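Local coordinates for protein AcrH (PDB 3WXX) that binds the type III secretion translocator AopB as its chaperone, probably keeping it ready for export and assembly of the translocon, at residues Glu102-Gln106 against Leu107-Glu111; Phe117-Ala120 against Gln121-Ala125; Gly138-Leu141 against Glu142-Lys145. The protein carries 1 engineered substitution. All blocks are in the same frame, centred on the assembly; numbering follows the deposited sequence.

Interaction 1: residues Glu102-Gln106 against Leu107-Glu111; sequences ECLLQ and LGELE
Leu104 O receives two backbone N-H groups from the turn beyond it. The bond from Glu109 N is 2.9 Å long, and a weak one comes from Leu107 N at 3.0 Å. Gly108 N reaches Leu105 O at 3.1 Å. The Glu109-to-Leu104 bond encloses the Gly108-to-Leu105 bond, and Gly108 has positive phi (86°), which identifies a Schellman motif ending the helix. Glycine readily adopts a positive phi of this kind. Glu109 follows at once as N-cap of the next helix. Its chain, extended beyond CG, runs across Leu104, with Glu109 OE1 3.9 Å from Leu104 CD2, while its carboxylate makes a salt bridge to Arg77. The turn is also closed by leucines: with CG anti to the backbone N (chi1 177°), beside the carbonyl carbon, Leu105 presents its CD1 to Leu110 CD2 at 3.6 Å. This compact reversal joins helix 95-106 to helix 110-126, a helical hairpin consistent with a tetratricopeptide-like fold. Cys103 and Leu104 pack on helix 76-89, Leu105 on helix 131-149, and Leu104 also touches Trp123 of the AopB chain.

Interaction 2: residues Phe117-Ala120 against Gln121-Ala125; sequences FHSA and QLLAA
His118 CG lies anti to the backbone N (chi1 177°), whereas Leu122 CG lies beside its own backbone N (chi1 -63°); although the His118 CB points away, the imidazole swings back toward the methyl of Leu122, four residues on. The motif is a regular alpha-helical i to i+4 pairing within helix 110-126, part of an all-helical fold consistent with the tetratricopeptide type. The imidazole and the methyl form an off-centre CH-pi contact, with Leu122 CD1 4.0 Å from the centroid of the His118 ring and 30° off its normal. Four consecutive backbone bonds, from Gln121, Leu122, Leu123 and Ala124 back to Phe117, His118, Ser119 and Ala120, give the evidence for unbroken helix; the one from Leu123 N to Ser119 O measures 3.0 Å. The faces of this turn meet different neighbours. Phe117 is buried against Phe98, its ring meeting the other steeply, and Gln121 reaches Leu141 of helix 131-149. His118, Ser119 and Leu122 instead pack on the AopB chain, through Lys119 and Ile120 of that chain, so this stretch lines part of the translocator-binding surface. At Ser119, the next i to i+4 pair brings apolar and polar ends together: Leu123 CD1 rests 3.4 Å from Ser119 OG and also approaches Ser119 O, at 3.6 Å.

Interaction 3: residues Gly138-Leu141 against Glu142-Lys145; sequences GIML and EVVK
Leu141 and Lys145 touch both through backbone and through side chains. Lys145 N donates to Leu141 O at 2.9 Å in a nearly straight bond (178° at the hydrogen), and a weak second bond reaches the same oxygen from Val144 N. The aliphatic part of the lysine crosses the leucine obliquely, with Lys145 CD 3.9 Å from Leu141 CD1. The leucine can meet it because Leu141 CG is anti to the backbone N (chi1 -179°), beside its carbonyl carbon. The lysine bends at chi3, and its amine comes toward the carboxylate of Glu142, although Lys145 NZ to Glu142 OE2 at 3.9 Å is a long salt bridge. Glu142 is itself bent, at chi2, and its methylenes lie near the carbonyl oxygens of Gly138 and Ile139.

Val143 gives each of its methyls a partner three or four residues back: Val143 CG2 faces Ile139 CG2 at 4.2 Å, and Val143 CG1 faces the terminal CE of Met140, a selenomethionine, at 4.3 Å. Beneath these contacts, the i to i+4 bonds set the spacing. Val143 N donates to Ile139 O at 3.0 Å, and Val144 N binds Met140 O at 2.8 Å. Farther out, one side of helix 131-149 is packed inward: Leu141 touches Glu114 of helix 110-126, while Met140 and Val144 face helices 110-126 and 95-106, placing this stretch against both neighbours as the last helix of the chain.

How the interactions relate
The three contacts form one packed end of the chain. Interactions 1 and 2 share helix 110-126, their centres about 16 Å apart, whereas interaction 3 lies about 12 Å, centre to centre, from each. Phe117 is common to several junctions: its CZ is 3.6 Å from Glu102 N and 3.6 Å from Met140 CB. Met140 also bridges to interaction 1, with its CE 3.4 Å from Leu105 CD2, and Val144 CG2 is 3.8 Å from Phe117 CD2. Interactions 1 and 2 touch AopB; interaction 3 does not, and its helix packs against helices 95-106 and 110-126, which do. All three lie away from the magnesium-binding residues Leu9, Gly13 and Tyr58, to which no ion is bound in this chain.

Interaction 1: residues Glu102-Gln106 against Leu107-Glu111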
ATOM      1  N   GLU A 102       1.783 -16.452   5.903  1.00 44.52           N
ATOM      2  CA  GLU A 102       3.030 -16.808   6.555  1.00 42.49           C
ATOM      3  C   GLU A 102       3.294 -15.834   7.653  1.00 42.38           C
ATOM      4  O   GLU A 102       3.592 -16.221   8.771  1.00 47.88           O
ATOM      5  CB  GLU A 102       4.210 -16.744   5.603  1.00 42.91           C
ATOM      6  CG  GLU A 102       4.217 -17.781   4.495  1.00 46.27           C
ATOM      7  CD  GLU A 102       5.510 -17.739   3.688  1.00 47.94           C
ATOM      8  OE1 GLU A 102       6.045 -16.620   3.472  1.00 42.81           O
ATOM      9  OE2 GLU A 102       5.973 -18.826   3.246  1.00 48.45           O
ATOM     10  N   CYS A 103       3.175 -14.560   7.321  1.00 44.06           N
ATOM     11  CA  CYS A 103       3.342 -13.489   8.291  1.00 42.92           C
ATOM     12  C   CYS A 103       2.347 -13.625   9.438  1.00 42.52           C
ATOM     13  O   CYS A 103       2.722 -13.570  10.608  1.00 51.19           O
ATOM     14  CB  CYS A 103       3.204 -12.142   7.589  1.00 42.10           C
ATOM     15  SG  CYS A 103       4.607 -11.761   6.506  1.00 40.00           S
ATOM     16  N   LEU A 104       1.084 -13.855   9.121  1.00 42.93           N
ATOM     17  CA  LEU A 104       0.044 -14.054  10.169  1.00 44.41           C
ATOM     18  C   LEU A 104       0.337 -15.202  11.108  1.00 48.52           C
ATOM     19  O   LEU A 104       0.202 -15.065  12.306  1.00 54.14           O
ATOM     20  CB  LEU A 104      -1.321 -14.218   9.549  1.00 40.63           C
ATOM     21  CG  LEU A 104      -1.849 -12.894   8.963  1.00 41.99           C
ATOM     22  CD1 LEU A 104      -3.125 -13.121   8.183  1.00 44.64           C
ATOM     23  CD2 LEU A 104      -2.098 -11.859  10.052  1.00 42.21           C
ATOM     24  N   LEU A 105       0.844 -16.301  10.560  1.00 56.27           N
ATOM     25  CA  LEU A 105       1.203 -17.485  11.347  1.00 51.15           C
ATOM     26  C   LEU A 105       2.325 -17.188  12.307  1.00 49.99           C
ATOM     27  O   LEU A 105       2.317 -17.679  13.415  1.00 51.77           O
ATOM     28  CB  LEU A 105       1.618 -18.658  10.425  1.00 51.26           C
ATOM     29  CG  LEU A 105       2.094 -19.955  11.119  1.00 45.11           C
ATOM     30  CD1 LEU A 105       1.013 -20.518  12.034  1.00 43.60           C
ATOM     31  CD2 LEU A 105       2.482 -20.957  10.069  1.00 38.42           C
ATOM     32  N   GLN A 106       3.316 -16.430  11.856  1.00 56.54           N
ATOM     33  CA  GLN A 106       4.408 -16.031  12.714  1.00 61.30           C
ATOM     34  C   GLN A 106       3.917 -15.188  13.880  1.00 63.45           C
ATOM     35  O   GLN A 106       4.565 -15.156  14.910  1.00 71.03           O
ATOM     36  CB  GLN A 106       5.461 -15.252  11.926  1.00 65.56           C
ATOM     37  CG  GLN A 106       6.252 -16.151  10.999  1.00 70.35           C
ATOM     38  CD  GLN A 106       7.122 -17.139  11.744  1.00 75.79           C
ATOM     39  OE1 GLN A 106       6.992 -18.330  11.515  1.00 77.55           O
ATOM     40  NE2 GLN A 106       7.981 -16.667  12.658  1.00 81.22           N
ATOM     41  N   LEU A 107       2.797 -14.485  13.723  1.00 62.31           N
ATOM     42  CA  LEU A 107       2.262 -13.662  14.823  1.00 61.80           C
ATOM     43  C   LEU A 107       1.212 -14.400  15.651  1.00 59.61           C
ATOM     44  O   LEU A 107       0.660 -13.836  16.591  1.00 69.81           O
ATOM     45  CB  LEU A 107       1.627 -12.385  14.276  1.00 55.51           C
ATOM     46  CG  LEU A 107       2.527 -11.381  13.601  1.00 54.17           C
ATOM     47  CD1 LEU A 107       1.682 -10.349  12.901  1.00 54.01           C
ATOM     48  CD2 LEU A 107       3.450 -10.717  14.606  1.00 55.57           C
ATOM     49  N   GLY A 108       0.910 -15.635  15.286  1.00 50.84           N
ATOM     50  CA  GLY A 108      -0.045 -16.410  16.025  1.00 50.47           C
ATOM     51  C   GLY A 108      -1.470 -16.169  15.587  1.00 50.95           C
ATOM     52  O   GLY A 108      -2.387 -16.726  16.171  1.00 52.86           O
ATOM     53  N   GLU A 109      -1.677 -15.365  14.550  1.00 54.37           N
ATOM     54  CA  GLU A 109      -3.034 -15.124  14.090  1.00 56.34           C
ATOM     55  C   GLU A 109      -3.505 -16.212  13.135  1.00 49.01           C
ATOM     56  O   GLU A 109      -3.483 -16.064  11.919  1.00 47.20           O
ATOM     57  CB  GLU A 109      -3.193 -13.708  13.544  1.00 60.59           C
ATOM     58  CG  GLU A 109      -3.702 -12.775  14.615  1.00 71.46           C
ATOM     59  CD  GLU A 109      -3.224 -11.357  14.431  1.00 80.03           C
ATOM     60  OE1 GLU A 109      -3.668 -10.696  13.450  1.00 77.73           O
ATOM     61  OE2 GLU A 109      -2.410 -10.921  15.276  1.00 74.44           O
ATOM     62  N   LEU A 110      -3.988 -17.294  13.731  1.00 50.96           N
ATOM     63  CA  LEU A 110      -4.286 -18.509  12.984  1.00 50.40           C
ATOM     64  C   LEU A 110      -5.512 -18.360  12.132  1.00 47.94           C
ATOM     65  O   LEU A 110      -5.535 -18.848  11.021  1.00 62.30           O
ATOM     66  CB  LEU A 110      -4.393 -19.721  13.905  1.00 49.21           C
ATOM     67  CG  LEU A 110      -3.177 -19.893  14.853  1.00 57.19           C
ATOM     68  CD1 LEU A 110      -3.262 -21.231  15.571  1.00 59.80           C
ATOM     69  CD2 LEU A 110      -1.811 -19.745  14.180  1.00 53.24           C
ATOM     70  N   GLU A 111      -6.494 -17.622  12.599  1.00 50.78           N
ATOM     71  CA  GLU A 111      -7.755 -17.531  11.881  1.00 54.89           C
ATOM     72  C   GLU A 111      -7.496 -16.844  10.562  1.00 53.68           C
ATOM     73  O   GLU A 111      -8.077 -17.196   9.545  1.00 62.36           O
ATOM     74  CB  GLU A 111      -8.829 -16.778  12.672  1.00 58.76           C
ATOM     75  CG  GLU A 111      -9.155 -17.353  14.053  1.00 74.28           C
ATOM     76  CD  GLU A 111      -8.044 -17.143  15.103  1.00 90.55           C
ATOM     77  OE1 GLU A 111      -7.239 -16.177  14.996  1.00 84.72           O
ATOM     78  OE2 GLU A 111      -7.965 -17.969  16.048  1.00110.96           O
TER

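Interaction 2: residues Phe117-Ala120 against Gln121-Ala125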
ATOM      1  N   PHE A 117      -3.860 -18.704   3.537  1.00 46.54           N
ATOM      2  CA  PHE A 117      -3.445 -19.943   2.888  1.00 42.05           C
ATOM      3  C   PHE A 117      -4.575 -20.529   2.060  1.00 48.80           C
ATOM      4  O   PHE A 117      -4.333 -21.067   0.964  1.00 44.88           O
ATOM      5  CB  PHE A 117      -2.924 -20.953   3.881  1.00 39.42           C
ATOM      6  CG  PHE A 117      -1.557 -20.630   4.407  1.00 39.54           C
ATOM      7  CD1 PHE A 117      -0.532 -20.292   3.547  1.00 40.98           C
ATOM      8  CD2 PHE A 117      -1.304 -20.652   5.753  1.00 42.38           C
ATOM      9  CE1 PHE A 117       0.696 -19.933   4.032  1.00 45.98           C
ATOM     10  CE2 PHE A 117      -0.076 -20.294   6.258  1.00 40.97           C
ATOM     11  CZ  PHE A 117       0.936 -19.941   5.401  1.00 45.05           C
ATOM     12  N   HIS A 118      -5.809 -20.381   2.555  1.00 49.50           N
ATOM     13  CA  HIS A 118      -6.977 -20.860   1.840  1.00 45.69           C
ATOM     14  C   HIS A 118      -7.216 -20.112   0.522  1.00 47.88           C
ATOM     15  O   HIS A 118      -7.466 -20.717  -0.513  1.00 54.20           O
ATOM     16  CB  HIS A 118      -8.220 -20.793   2.720  1.00 47.93           C
ATOM     17  CG  HIS A 118      -9.459 -21.218   2.007  1.00 55.82           C
ATOM     18  ND1 HIS A 118      -9.515 -22.370   1.254  1.00 60.07           N
ATOM     19  CD2 HIS A 118     -10.653 -20.607   1.850  1.00 63.06           C
ATOM     20  CE1 HIS A 118     -10.700 -22.463   0.686  1.00 65.14           C
ATOM     21  NE2 HIS A 118     -11.403 -21.398   1.016  1.00 69.78           N
ATOM     22  N   SER A 119      -7.149 -18.790   0.535  1.00 51.97           N
ATOM     23  CA  SER A 119      -7.313 -18.036  -0.721  1.00 48.90           C
ATOM     24  C   SER A 119      -6.118 -18.259  -1.635  1.00 44.56           C
ATOM     25  O   SER A 119      -6.246 -18.279  -2.855  1.00 46.38           O
ATOM     26  CB  SER A 119      -7.498 -16.545  -0.436  1.00 51.34           C
ATOM     27  OG  SER A 119      -7.194 -15.762  -1.585  1.00 59.43           O
ATOM     28  N   ALA A 120      -4.938 -18.379  -1.049  1.00 45.35           N
ATOM     29  CA  ALA A 120      -3.755 -18.526  -1.857  1.00 51.30           C
ATOM     30  C   ALA A 120      -3.899 -19.805  -2.672  1.00 59.93           C
ATOM     31  O   ALA A 120      -3.568 -19.813  -3.852  1.00 58.89           O
ATOM     32  CB  ALA A 120      -2.509 -18.567  -1.003  1.00 52.35           C
ATOM     33  N   GLN A 121      -4.437 -20.857  -2.051  1.00 61.41           N
ATOM     34  CA  GLN A 121      -4.651 -22.110  -2.754  1.00 63.21           C
ATOM     35  C   GLN A 121      -5.629 -21.982  -3.919  1.00 62.48           C
ATOM     36  O   GLN A 121      -5.337 -22.416  -5.032  1.00 62.62           O
ATOM     37  CB  GLN A 121      -5.151 -23.191  -1.809  1.00 64.29           C
ATOM     38  CG  GLN A 121      -5.645 -24.452  -2.536  1.00 62.82           C
ATOM     39  CD  GLN A 121      -5.621 -25.650  -1.629  1.00 66.59           C
ATOM     40  OE1 GLN A 121      -4.813 -26.563  -1.816  1.00 64.94           O
ATOM     41  NE2 GLN A 121      -6.478 -25.636  -0.599  1.00 68.98           N
ATOM     42  N   LEU A 122      -6.804 -21.432  -3.650  1.00 58.87           N
ATOM     43  CA  LEU A 122      -7.798 -21.250  -4.699  1.00 55.73           C
ATOM     44  C   LEU A 122      -7.203 -20.525  -5.894  1.00 57.88           C
ATOM     45  O   LEU A 122      -7.342 -20.958  -7.033  1.00 65.89           O
ATOM     46  CB  LEU A 122      -9.002 -20.476  -4.152  1.00 62.81           C
ATOM     47  CG  LEU A 122      -9.789 -21.156  -3.018  1.00 69.78           C
ATOM     48  CD1 LEU A 122     -10.826 -20.223  -2.408  1.00 72.11           C
ATOM     49  CD2 LEU A 122     -10.453 -22.420  -3.540  1.00 73.43           C
ATOM     50  N   LEU A 123      -6.563 -19.390  -5.642  1.00 61.69           N
ATOM     51  CA  LEU A 123      -6.077 -18.532  -6.721  1.00 60.33           C
ATOM     52  C   LEU A 123      -4.937 -19.183  -7.476  1.00 54.59           C
ATOM     53  O   LEU A 123      -4.834 -19.042  -8.696  1.00 57.79           O
ATOM     54  CB  LEU A 123      -5.603 -17.188  -6.155  1.00 64.55           C
ATOM     55  CG  LEU A 123      -6.673 -16.291  -5.536  1.00 60.09           C
ATOM     56  CD1 LEU A 123      -6.009 -15.162  -4.739  1.00 64.88           C
ATOM     57  CD2 LEU A 123      -7.567 -15.738  -6.629  1.00 49.82           C
ATOM     58  N   ALA A 124      -4.083 -19.887  -6.746  1.00 51.08           N
ATOM     59  CA  ALA A 124      -2.987 -20.608  -7.361  1.00 59.85           C
ATOM     60  C   ALA A 124      -3.485 -21.826  -8.170  1.00 67.08           C
ATOM     61  O   ALA A 124      -2.898 -22.159  -9.209  1.00 61.99           O
ATOM     62  CB  ALA A 124      -1.975 -21.050  -6.314  1.00 57.19           C
ATOM     63  N   ALA A 125      -4.540 -22.488  -7.679  1.00 69.30           N
ATOM     64  CA  ALA A 125      -5.135 -23.614  -8.383  1.00 71.33           C
ATOM     65  C   ALA A 125      -5.571 -23.137  -9.750  1.00 74.80           C
ATOM     66  O   ALA A 125      -5.067 -23.628 -10.756  1.00 95.19           O
ATOM     67  CB  ALA A 125      -6.319 -24.186  -7.621  1.00 73.46           C
TER

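Interaction 3: residues Gly138-Leu141 against Glu142-Lys145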
ATOM      1  N   GLY A 138      -1.857 -25.454   0.208  1.00 47.25           N
ATOM      2  CA  GLY A 138      -2.635 -26.566   0.753  1.00 42.56           C
ATOM      3  C   GLY A 138      -2.010 -27.150   1.988  1.00 40.93           C
ATOM      4  O   GLY A 138      -2.705 -27.438   2.953  1.00 40.55           O
ATOM      5  N   ILE A 139      -0.688 -27.348   1.968  1.00 43.42           N
ATOM      6  CA  ILE A 139      -0.012 -27.928   3.120  1.00 48.26           C
ATOM      7  C   ILE A 139      -0.158 -27.001   4.315  1.00 50.97           C
ATOM      8  O   ILE A 139      -0.550 -27.448   5.391  1.00 49.33           O
ATOM      9  CB  ILE A 139       1.481 -28.201   2.878  1.00 55.62           C
ATOM     10  CG1 ILE A 139       1.683 -29.337   1.884  1.00 65.46           C
ATOM     11  CG2 ILE A 139       2.190 -28.594   4.176  1.00 56.87           C
ATOM     12  CD1 ILE A 139       3.142 -29.524   1.485  1.00 68.95           C
HETATM   13  N   MSE A 140       0.213 -25.730   4.134  1.00 52.68           N
HETATM   14  CA  MSE A 140       0.256 -24.766   5.241  1.00 52.34           C
HETATM   15  C   MSE A 140      -1.124 -24.553   5.776  1.00 48.59           C
HETATM   16  O   MSE A 140      -1.325 -24.355   6.974  1.00 46.70           O
HETATM   17  CB  MSE A 140       0.805 -23.431   4.761  1.00 54.35           C
HETATM   18  CG  MSE A 140       2.258 -23.474   4.329  1.00 48.23           C
HETATM   19 SE   MSE A 140       3.389 -24.139   5.812  1.00 65.79          SE
HETATM   20  CE  MSE A 140       3.040 -22.842   7.258  1.00 66.58           C
ATOM     21  N   LEU A 141      -2.097 -24.609   4.887  1.00 45.78           N
ATOM     22  CA  LEU A 141      -3.479 -24.609   5.317  1.00 48.68           C
ATOM     23  C   LEU A 141      -3.727 -25.686   6.378  1.00 55.37           C
ATOM     24  O   LEU A 141      -4.225 -25.364   7.457  1.00 58.22           O
ATOM     25  CB  LEU A 141      -4.407 -24.792   4.130  1.00 47.56           C
ATOM     26  CG  LEU A 141      -5.893 -24.780   4.429  1.00 49.21           C
ATOM     27  CD1 LEU A 141      -6.307 -23.627   5.318  1.00 51.83           C
ATOM     28  CD2 LEU A 141      -6.639 -24.680   3.110  1.00 53.70           C
ATOM     29  N   GLU A 142      -3.326 -26.931   6.099  1.00 58.91           N
ATOM     30  CA  GLU A 142      -3.386 -28.044   7.093  1.00 58.24           C
ATOM     31  C   GLU A 142      -2.613 -27.793   8.372  1.00 55.52           C
ATOM     32  O   GLU A 142      -3.093 -28.030   9.472  1.00 57.79           O
ATOM     33  CB  GLU A 142      -2.854 -29.339   6.486  1.00 61.15           C
ATOM     34  CG  GLU A 142      -3.711 -29.873   5.357  1.00 69.49           C
ATOM     35  CD  GLU A 142      -5.176 -29.852   5.715  1.00 74.61           C
ATOM     36  OE1 GLU A 142      -5.511 -30.379   6.812  1.00 69.48           O
ATOM     37  OE2 GLU A 142      -5.950 -29.254   4.924  1.00 75.55           O
ATOM     38  N   VAL A 143      -1.403 -27.296   8.219  1.00 52.72           N
ATOM     39  CA  VAL A 143      -0.570 -27.000   9.352  1.00 49.96           C
ATOM     40  C   VAL A 143      -1.282 -26.014  10.249  1.00 53.27           C
ATOM     41  O   VAL A 143      -1.186 -26.087  11.466  1.00 53.00           O
ATOM     42  CB  VAL A 143       0.775 -26.416   8.878  1.00 48.20           C
ATOM     43  CG1 VAL A 143       1.564 -25.806  10.016  1.00 44.19           C
ATOM     44  CG2 VAL A 143       1.579 -27.518   8.204  1.00 52.16           C
ATOM     45  N   VAL A 144      -1.976 -25.066   9.631  1.00 57.64           N
ATOM     46  CA  VAL A 144      -2.624 -24.010  10.383  1.00 53.94           C
ATOM     47  C   VAL A 144      -3.861 -24.562  11.037  1.00 53.63           C
ATOM     48  O   VAL A 144      -4.031 -24.381  12.215  1.00 43.80           O
ATOM     49  CB  VAL A 144      -2.923 -22.794   9.494  1.00 55.03           C
ATOM     50  CG1 VAL A 144      -3.963 -21.882  10.124  1.00 57.58           C
ATOM     51  CG2 VAL A 144      -1.628 -22.033   9.256  1.00 62.98           C
ATOM     52  N   LYS A 145      -4.740 -25.205  10.259  1.00 60.07           N
ATOM     53  CA  LYS A 145      -5.946 -25.854  10.810  1.00 61.36           C
ATOM     54  C   LYS A 145      -5.605 -26.744  11.994  1.00 61.62           C
ATOM     55  O   LYS A 145      -6.304 -26.743  12.973  1.00 79.41           O
ATOM     56  CB  LYS A 145      -6.684 -26.666   9.741  1.00 65.29           C
ATOM     57  CG  LYS A 145      -7.558 -25.796   8.837  1.00 79.30           C
ATOM     58  CD  LYS A 145      -7.845 -26.441   7.491  1.00 82.93           C
ATOM     59  CE  LYS A 145      -8.689 -27.711   7.599  1.00 94.04           C
ATOM     60  NZ  LYS A 145      -9.327 -28.009   6.291  1.00 98.96           N
TER